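Local coordinates for protein Ara h 8 allergen isoform (Arachis hypogaea, PDB 6V8M) that is a peanut PR-10 allergen of the Bet v 1 family that binds 8-anilino-1-naphthalene sulfonate and, as a family member, may bind abscisic acid and act in plant defence, at residues Q92-V98 against V131-V135; Y66-D72 against Y83-T89. One frame throughout, in Å; residues are numbered along the deposited sequence.

Interaction 1. Residues Q92-V98 against V131-V135. With 2AN (8-anilino-1-naphthalene sulfonate), chain E; SO4 (sulfate ion), chain I.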
loop_
_atom_site.group_PDB
_atom_site.type_symbol
_atom_site.label_atom_id
_atom_site.label_comp_id
_atom_site.label_asym_id
_atom_site.label_seq_id
_atom_site.Cartn_x
_atom_site.Cartn_y
_atom_site.Cartn_z
ATOM N N GLN A 92 -3.201 -3.762 13.520
ATOM C CA GLN A 92 -2.649 -4.702 14.532
ATOM C C GLN A 92 -2.311 -3.899 15.801
ATOM O O GLN A 92 -1.685 -2.823 15.683
ATOM C CB GLN A 92 -1.442 -5.462 13.975
ATOM C CG GLN A 92 -1.792 -6.636 13.061
ATOM C CD GLN A 92 -1.913 -6.247 11.601
ATOM O OE1 GLN A 92 -2.034 -5.073 11.245
ATOM N NE2 GLN A 92 -1.872 -7.236 10.725
ATOM N N GLU A 93 -2.710 -4.397 16.967
ATOM C CA GLU A 93 -2.439 -3.778 18.300
ATOM C C GLU A 93 -0.922 -3.578 18.490
ATOM O O GLU A 93 -0.513 -2.531 19.019
ATOM C CB GLU A 93 -2.915 -4.680 19.444
ATOM N N ILE A 94 -0.115 -4.537 18.047
ATOM C CA ILE A 94 1.359 -4.524 18.303
ATOM C C ILE A 94 2.063 -3.440 17.459
ATOM O O ILE A 94 3.227 -3.133 17.778
ATOM C CB ILE A 94 1.965 -5.938 18.100
ATOM C CG1 ILE A 94 3.337 -6.091 18.761
ATOM C CG2 ILE A 94 2.044 -6.326 16.634
ATOM C CD1 ILE A 94 3.344 -5.736 20.216
ATOM N N LEU A 95 1.433 -2.876 16.421
ATOM C CA LEU A 95 2.093 -1.901 15.507
ATOM C C LEU A 95 1.782 -0.450 15.899
ATOM O O LEU A 95 0.614 -0.146 16.143
ATOM C CB LEU A 95 1.627 -2.170 14.076
ATOM C CG LEU A 95 2.017 -3.528 13.498
ATOM C CD1 LEU A 95 1.408 -3.743 12.126
ATOM C CD2 LEU A 95 3.531 -3.686 13.448
ATOM N N GLU A 96 2.800 0.405 15.939
ATOM C CA GLU A 96 2.640 1.884 15.973
ATOM C C GLU A 96 2.255 2.343 14.572
ATOM O O GLU A 96 1.254 3.093 14.429
ATOM C CB GLU A 96 3.930 2.574 16.409
ATOM C CG GLU A 96 4.219 2.354 17.881
ATOM C CD GLU A 96 5.644 2.583 18.355
ATOM O OE1 GLU A 96 5.945 2.145 19.491
ATOM O OE2 GLU A 96 6.455 3.173 17.597
ATOM N N LYS A 97 3.025 1.894 13.580
ATOM C CA LYS A 97 2.819 2.265 12.165
ATOM C C LYS A 97 3.632 1.322 11.276
ATOM O O LYS A 97 4.597 0.696 11.761
ATOM C CB LYS A 97 3.213 3.728 11.908
ATOM C CG LYS A 97 4.686 4.055 12.111
ATOM C CD LYS A 97 5.035 5.527 11.917
ATOM C CE LYS A 97 6.516 5.784 12.101
ATOM N NZ LYS A 97 6.920 7.177 11.769
ATOM N N VAL A 98 3.292 1.308 9.994
ATOM C CA VAL A 98 4.128 0.705 8.918
ATOM C C VAL A 98 4.327 1.747 7.816
ATOM O O VAL A 98 3.336 2.268 7.301
ATOM C CB VAL A 98 3.525 -0.594 8.364
ATOM C CG1 VAL A 98 4.499 -1.253 7.413
ATOM C CG2 VAL A 98 3.131 -1.561 9.460
ATOM N N VAL A 131 2.272 -11.183 11.697
ATOM C CA VAL A 131 1.986 -9.747 11.408
ATOM C C VAL A 131 2.711 -9.360 10.115
ATOM O O VAL A 131 2.077 -8.746 9.242
ATOM C CB VAL A 131 2.387 -8.839 12.583
ATOM C CG1 VAL A 131 2.312 -7.365 12.189
ATOM C CG2 VAL A 131 1.543 -9.126 13.816
ATOM N N HIS A 132 3.968 -9.761 9.981
ATOM C CA HIS A 132 4.775 -9.541 8.760
ATOM C C HIS A 132 4.035 -10.187 7.575
ATOM O O HIS A 132 3.849 -9.526 6.557
ATOM C CB HIS A 132 6.204 -10.075 8.916
ATOM C CG HIS A 132 6.939 -10.081 7.627
ATOM N ND1 HIS A 132 7.029 -11.218 6.818
ATOM C CD2 HIS A 132 7.640 -9.118 7.006
ATOM C CE1 HIS A 132 7.722 -10.920 5.738
ATOM N NE2 HIS A 132 8.139 -9.658 5.846
ATOM N N GLN A 133 3.604 -11.435 7.733
ATOM C CA GLN A 133 2.949 -12.221 6.657
ATOM C C GLN A 133 1.660 -11.517 6.253
ATOM O O GLN A 133 1.387 -11.446 5.051
ATOM C CB GLN A 133 2.687 -13.672 7.059
ATOM C CG GLN A 133 1.740 -14.419 6.103
ATOM C CD GLN A 133 1.616 -15.904 6.386
ATOM O OE1 GLN A 133 2.586 -16.584 6.720
ATOM N NE2 GLN A 133 0.413 -16.437 6.226
ATOM N N ASP A 134 0.878 -11.055 7.236
ATOM C CA ASP A 134 -0.462 -10.475 6.974
ATOM C C ASP A 134 -0.296 -9.147 6.212
ATOM O O ASP A 134 -1.029 -8.934 5.229
ATOM C CB ASP A 134 -1.245 -10.301 8.262
ATOM C CG ASP A 134 -2.642 -9.777 7.978
ATOM O OD1 ASP A 134 -3.424 -10.551 7.388
ATOM O OD2 ASP A 134 -2.902 -8.591 8.290
ATOM N N VAL A 135 0.648 -8.294 6.625
ATOM C CA VAL A 135 0.850 -6.969 5.981
ATOM C C VAL A 135 1.405 -7.203 4.574
ATOM O O VAL A 135 0.989 -6.511 3.647
ATOM C CB VAL A 135 1.749 -6.079 6.844
ATOM C CG1 VAL A 135 2.180 -4.842 6.076
ATOM C CG2 VAL A 135 1.060 -5.742 8.168
HETATM C C1 2AN E . -4.539 -2.737 6.143
HETATM C C2 2AN E . -4.209 -3.267 7.360
HETATM C C3 2AN E . -2.930 -3.764 7.616
HETATM C C4 2AN E . -2.030 -3.827 6.608
HETATM C C5 2AN E . -2.315 -3.299 5.329
HETATM C C6 2AN E . -1.333 -3.343 4.315
HETATM C C7 2AN E . -1.570 -2.861 3.094
HETATM C C8 2AN E . -2.789 -2.240 2.799
HETATM N N 2AN E . -5.856 -2.332 5.878
HETATM S S 2AN E . -5.177 -1.213 3.244
HETATM C C9 2AN E . -3.796 -2.210 3.721
HETATM C C10 2AN E . -3.594 -2.730 5.051
HETATM C C11 2AN E . -7.016 -2.590 6.638
HETATM C C12 2AN E . -8.042 -1.658 6.521
HETATM C C13 2AN E . -9.194 -1.798 7.278
HETATM C C14 2AN E . -9.343 -2.865 8.134
HETATM C C15 2AN E . -8.336 -3.796 8.251
HETATM C C16 2AN E . -7.173 -3.665 7.509
HETATM O O1 2AN E . -5.409 -0.317 4.338
HETATM O O2 2AN E . -4.868 -0.586 1.992
HETATM O O3 2AN E . -6.424 -2.101 3.087
HETATM S S SO4 I . -4.518 -7.680 16.840
HETATM O O1 SO4 I . -4.579 -8.700 17.853
HETATM O O2 SO4 I . -3.219 -7.690 16.220
HETATM O O3 SO4 I . -5.526 -7.936 15.844
HETATM O O4 SO4 I . -4.752 -6.395 17.440
#
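In the Bet v 1 fold a curved antiparallel sheet wraps around a long C-terminal helix, and here the beginning of that helix, 129-152, settles against the loop and first residues of strand 95-107. V131 is the principal bump. Its two methyls enter a shallow hollow formed by Q92, I94 and L95: CG1 of V131 lies 3.7 Å from CD1 of L95, while CG2 of V131 is 4.0 Å from CG2 of I94 and 4.2 Å from CG of Q92. The type I turn from Q92 to L95, closed by L95 N to Q92 O at 3.2 Å, shapes this hollow by bringing its walls together.

One helical turn on, V135 carries the same face deeper. L95 spans the two valines, its CD1 also reaching CG2 of V135 at 4.4 Å, and V98 CG1 meets V135 CG1 more loosely at 4.5 Å. F119 of the neighbouring strand packs on both V98 and V135, while L127 covers L95. At E96 and K97 a classic bulge opposite H120 turns the chain.

A polar link borders the valine ridge: Q92 NE2 gives a weak hydrogen bond to D134 OD2 at 3.0 Å, whereas OD1 of D134 forms a salt bridge with K138. Within the turn, E93 N donates to O4 of a sulfate ion, 2.9 Å away. Q92 and V135 both border the ligand pocket: V135 CG2 lies 4.0 Å from C4 of the chain E 2AN, and Q92 OE1 4.0 Å from its C3.

Interaction 2. Residues Y66-D72 against Y83-T89. With 2AN (8-anilino-1-naphthalene sulfonate), chain F; 2AN (8-anilino-1-naphthalene sulfonate), chain E; 2AN (8-anilino-1-naphthalene sulfonate), chain G.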
loop_
_atom_site.group_PDB
_atom_site.type_symbol
_atom_site.label_atom_id
_atom_site.label_comp_id
_atom_site.label_asym_id
_atom_site.label_seq_id
_atom_site.Cartn_x
_atom_site.Cartn_y
_atom_site.Cartn_z
ATOM N N TYR A 66 -11.326 -0.008 10.350
ATOM C CA TYR A 66 -10.613 0.941 9.463
ATOM C C TYR A 66 -9.189 1.124 9.931
ATOM O O TYR A 66 -8.848 0.881 11.086
ATOM C CB TYR A 66 -11.373 2.267 9.377
ATOM C CG TYR A 66 -11.423 3.006 10.697
ATOM C CD1 TYR A 66 -10.426 3.887 11.044
ATOM C CD2 TYR A 66 -12.437 2.791 11.620
ATOM C CE1 TYR A 66 -10.411 4.550 12.258
ATOM C CE2 TYR A 66 -12.445 3.449 12.847
ATOM C CZ TYR A 66 -11.432 4.338 13.163
ATOM O OH TYR A 66 -11.383 4.987 14.363
ATOM N N VAL A 67 -8.367 1.590 8.998
ATOM C CA VAL A 67 -7.001 2.086 9.271
ATOM C C VAL A 67 -6.847 3.432 8.564
ATOM O O VAL A 67 -7.656 3.743 7.676
ATOM C CB VAL A 67 -5.910 1.090 8.843
ATOM C CG1 VAL A 67 -6.114 -0.275 9.473
ATOM C CG2 VAL A 67 -5.849 0.988 7.330
ATOM N N LEU A 68 -5.830 4.190 8.949
ATOM C CA LEU A 68 -5.532 5.497 8.339
ATOM C C LEU A 68 -4.252 5.365 7.527
ATOM O O LEU A 68 -3.331 4.624 7.933
ATOM C CB LEU A 68 -5.425 6.590 9.408
ATOM C CG LEU A 68 -6.670 6.828 10.284
ATOM C CD1 LEU A 68 -6.408 8.006 11.201
ATOM C CD2 LEU A 68 -7.918 7.084 9.456
ATOM N N HIS A 69 -4.224 6.022 6.376
ATOM C CA HIS A 69 -3.021 6.122 5.523
ATOM C C HIS A 69 -2.602 7.580 5.441
ATOM O O HIS A 69 -3.482 8.432 5.308
ATOM C CB HIS A 69 -3.301 5.681 4.086
ATOM C CG HIS A 69 -3.464 4.238 3.860
ATOM N ND1 HIS A 69 -3.134 3.663 2.656
ATOM C CD2 HIS A 69 -4.012 3.268 4.631
ATOM C CE1 HIS A 69 -3.466 2.388 2.696
ATOM N NE2 HIS A 69 -3.977 2.121 3.899
ATOM N N LYS A 70 -1.307 7.854 5.430
ATOM C CA LYS A 70 -0.814 9.209 5.117
ATOM C C LYS A 70 0.152 9.134 3.930
ATOM O O LYS A 70 1.039 8.284 3.946
ATOM C CB LYS A 70 -0.106 9.789 6.334
ATOM C CG LYS A 70 0.388 11.218 6.163
ATOM C CD LYS A 70 1.379 11.594 7.225
ATOM C CE LYS A 70 1.701 13.070 7.278
ATOM N NZ LYS A 70 2.927 13.303 8.085
ATOM N N ILE A 71 -0.010 10.001 2.942
ATOM C CA ILE A 71 0.949 10.115 1.811
ATOM C C ILE A 71 2.192 10.845 2.312
ATOM O O ILE A 71 2.098 12.027 2.725
ATOM C CB ILE A 71 0.343 10.830 0.585
ATOM C CG1 ILE A 71 -0.943 10.142 0.152
ATOM C CG2 ILE A 71 1.361 10.879 -0.540
ATOM C CD1 ILE A 71 -1.556 10.694 -1.108
ATOM N N ASP A 72 3.336 10.174 2.244
ATOM C CA ASP A 72 4.639 10.782 2.622
ATOM C C ASP A 72 5.292 11.426 1.389
ATOM O O ASP A 72 5.851 12.562 1.500
ATOM C CB ASP A 72 5.554 9.754 3.293
ATOM C CG ASP A 72 4.961 9.104 4.535
ATOM O OD1 ASP A 72 4.512 9.848 5.438
ATOM O OD2 ASP A 72 4.972 7.864 4.610
ATOM N N TYR A 83 4.072 5.999 1.677
ATOM C CA TYR A 83 2.861 6.164 2.516
ATOM C C TYR A 83 3.072 5.419 3.814
ATOM O O TYR A 83 3.847 4.419 3.878
ATOM C CB TYR A 83 1.606 5.686 1.786
ATOM C CG TYR A 83 1.688 4.249 1.336
ATOM C CD1 TYR A 83 2.308 3.911 0.151
ATOM C CD2 TYR A 83 1.041 3.253 2.033
ATOM C CE1 TYR A 83 2.366 2.590 -0.280
ATOM C CE2 TYR A 83 1.079 1.932 1.608
ATOM C CZ TYR A 83 1.753 1.593 0.450
ATOM O OH TYR A 83 1.806 0.298 -0.018
ATOM N N THR A 84 2.315 5.836 4.812
ATOM C CA THR A 84 2.385 5.247 6.157
ATOM C C THR A 84 0.990 4.787 6.542
ATOM O O THR A 84 0.049 5.596 6.383
ATOM C CB THR A 84 2.990 6.198 7.176
ATOM O OG1 THR A 84 4.339 6.469 6.832
ATOM C CG2 THR A 84 2.982 5.604 8.553
ATOM N N ILE A 85 0.881 3.554 7.003
ATOM C CA ILE A 85 -0.400 3.047 7.595
ATOM C C ILE A 85 -0.256 3.137 9.110
ATOM O O ILE A 85 0.727 2.647 9.661
ATOM C CB ILE A 85 -0.705 1.623 7.089
ATOM C CG1 ILE A 85 -0.713 1.580 5.560
ATOM C CG2 ILE A 85 -2.004 1.117 7.700
ATOM C CD1 ILE A 85 -0.987 0.221 4.997
ATOM N N SER A 86 -1.250 3.704 9.788
ATOM C CA SER A 86 -1.212 3.864 11.260
ATOM C C SER A 86 -2.626 4.057 11.780
ATOM O O SER A 86 -3.448 4.651 11.043
ATOM C CB SER A 86 -0.373 5.037 11.618
ATOM O OG SER A 86 -0.168 5.075 13.023
ATOM N N GLY A 87 -2.894 3.571 12.984
ATOM C CA GLY A 87 -4.151 3.894 13.669
ATOM C C GLY A 87 -5.321 3.160 13.083
ATOM O O GLY A 87 -5.241 2.676 11.915
ATOM N N GLY A 88 -6.402 3.200 13.845
ATOM C CA GLY A 88 -7.723 2.723 13.456
ATOM C C GLY A 88 -7.987 1.402 14.128
ATOM O O GLY A 88 -7.057 0.806 14.675
ATOM N N THR A 89 -9.237 0.975 14.109
ATOM C CA THR A 89 -9.736 -0.271 14.743
ATOM C C THR A 89 -9.221 -1.523 14.015
ATOM O O THR A 89 -9.157 -2.599 14.681
ATOM C CB THR A 89 -11.260 -0.217 14.763
ATOM O OG1 THR A 89 -11.756 0.112 13.459
ATOM C CG2 THR A 89 -11.785 0.820 15.730
HETATM C C1 2AN F . -5.593 6.833 15.991
HETATM C C2 2AN F . -6.174 7.822 15.268
HETATM C C3 2AN F . -7.523 7.770 14.902
HETATM C C4 2AN F . -8.275 6.703 15.260
HETATM C C5 2AN F . -7.723 5.635 16.001
HETATM C C6 2AN F . -8.539 4.533 16.348
HETATM C C7 2AN F . -8.047 3.491 17.042
HETATM C C8 2AN F . -6.705 3.487 17.446
HETATM N N 2AN F . -4.210 6.975 16.272
HETATM S S 2AN F . -4.226 4.374 17.743
HETATM C C9 2AN F . -5.871 4.527 17.133
HETATM C C10 2AN F . -6.347 5.665 16.390
HETATM C C11 2AN F . -3.365 7.765 15.441
HETATM C C12 2AN F . -3.001 9.059 15.806
HETATM C C13 2AN F . -2.208 9.830 14.971
HETATM C C14 2AN F . -1.778 9.335 13.762
HETATM C C15 2AN F . -2.150 8.068 13.378
HETATM C C16 2AN F . -2.944 7.287 14.205
HETATM O O1 2AN F . -3.265 4.448 16.514
HETATM O O2 2AN F . -4.121 3.081 18.337
HETATM O O3 2AN F . -3.938 5.522 18.544
HETATM C C1 2AN E . -4.539 -2.737 6.143
HETATM C C2 2AN E . -4.209 -3.267 7.360
HETATM C C3 2AN E . -2.930 -3.764 7.616
HETATM C C4 2AN E . -2.030 -3.827 6.608
HETATM C C5 2AN E . -2.315 -3.299 5.329
HETATM C C6 2AN E . -1.333 -3.343 4.315
HETATM C C7 2AN E . -1.570 -2.861 3.094
HETATM C C8 2AN E . -2.789 -2.240 2.799
HETATM N N 2AN E . -5.856 -2.332 5.878
HETATM S S 2AN E . -5.177 -1.213 3.244
HETATM C C9 2AN E . -3.796 -2.210 3.721
HETATM C C10 2AN E . -3.594 -2.730 5.051
HETATM C C11 2AN E . -7.016 -2.590 6.638
HETATM C C12 2AN E . -8.042 -1.658 6.521
HETATM C C13 2AN E . -9.194 -1.798 7.278
HETATM C C14 2AN E . -9.343 -2.865 8.134
HETATM C C15 2AN E . -8.336 -3.796 8.251
HETATM C C16 2AN E . -7.173 -3.665 7.509
HETATM O O1 2AN E . -5.409 -0.317 4.338
HETATM O O2 2AN E . -4.868 -0.586 1.992
HETATM O O3 2AN E . -6.424 -2.101 3.087
HETATM C C1 2AN G . -13.060 9.803 10.080
HETATM C C2 2AN G . -11.789 10.256 9.920
HETATM C C3 2AN G . -10.741 9.802 10.736
HETATM C C4 2AN G . -10.989 8.918 11.736
HETATM C C5 2AN G . -12.297 8.424 11.959
HETATM C C6 2AN G . -12.556 7.501 12.997
HETATM C C7 2AN G . -13.803 7.029 13.220
HETATM C C8 2AN G . -14.874 7.431 12.404
HETATM N N 2AN G . -14.115 10.271 9.270
HETATM S S 2AN G . -16.081 8.740 10.410
HETATM C C9 2AN G . -14.676 8.331 11.392
HETATM C C10 2AN G . -13.367 8.864 11.125
HETATM C C11 2AN G . -14.093 10.738 7.945
HETATM C C12 2AN G . -13.949 12.096 7.691
HETATM C C13 2AN G . -13.950 12.564 6.387
HETATM C C14 2AN G . -14.112 11.693 5.333
HETATM C C15 2AN G . -14.272 10.348 5.580
HETATM C C16 2AN G . -14.271 9.865 6.878
HETATM O O1 2AN G . -17.234 7.791 10.884
HETATM O O2 2AN G . -15.801 8.374 9.056
HETATM O O3 2AN G . -16.469 10.088 10.697
#
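Strands 64-75 and 80-86 form an antiparallel beta hairpin within the large sheet of the Bet v 1 fold. The hydrogen-bonded pairs are K70 with T84 and L68 with S86. In the first, K70 N reaches T84 O at 2.8 Å and T84 N reaches K70 O at 2.9 Å; in the second, S86 N gives L68 O a bond of 2.9 Å. The return from L68 N is shared, going to S86 O at 3.2 Å and weakly to G87 O at 3.4 Å as the second strand gives way to loop. Beyond it, G88 has no side chain, so its CA can lie 3.2 Å from Y66 O, and Y66 N finds a side-chain acceptor, T89 OG1, at 3.1 Å.

On the face bearing K70 and T84, the T84 hydroxyl donates to D72 OD2 at 2.7 Å and also hydrogen-bonds S99 on the next strand; S86 OG binds E96 O. There the chain F 2AN approaches G87, whose CA is 3.0 Å from its O1.

H69 and I85, a non-hydrogen-bonded pair, face the internal pocket. I85 CG1 makes a CH-pi contact over the imidazole of H69, 3.9 Å from its centroid, and F100 stacks on Y83 farther along. The imidazole gives the ligand a polar contact: H69 NE2 donates to sulfonate O1 of the chain E 2AN at 2.9 Å.

The two contacts share one sheet: strand 80-86 of interaction 2 lies beside strand 95-107 of interaction 1, joined by V98 O to I85 N and by E96 O to S86 OG, each at 2.8 Å. Interaction 2 holds strand to strand through backbone hydrogen bonds, with one side facing the cavity and the other more open. Both are partly buried; interaction 1, the smaller, ties sheet to helix through aliphatic side chains and one weak polar bond. Both line the pocket of the chain E 2AN: Q92 and V135 pack at van der Waals distance against its naphthalene, whereas H69 binds its sulfonate.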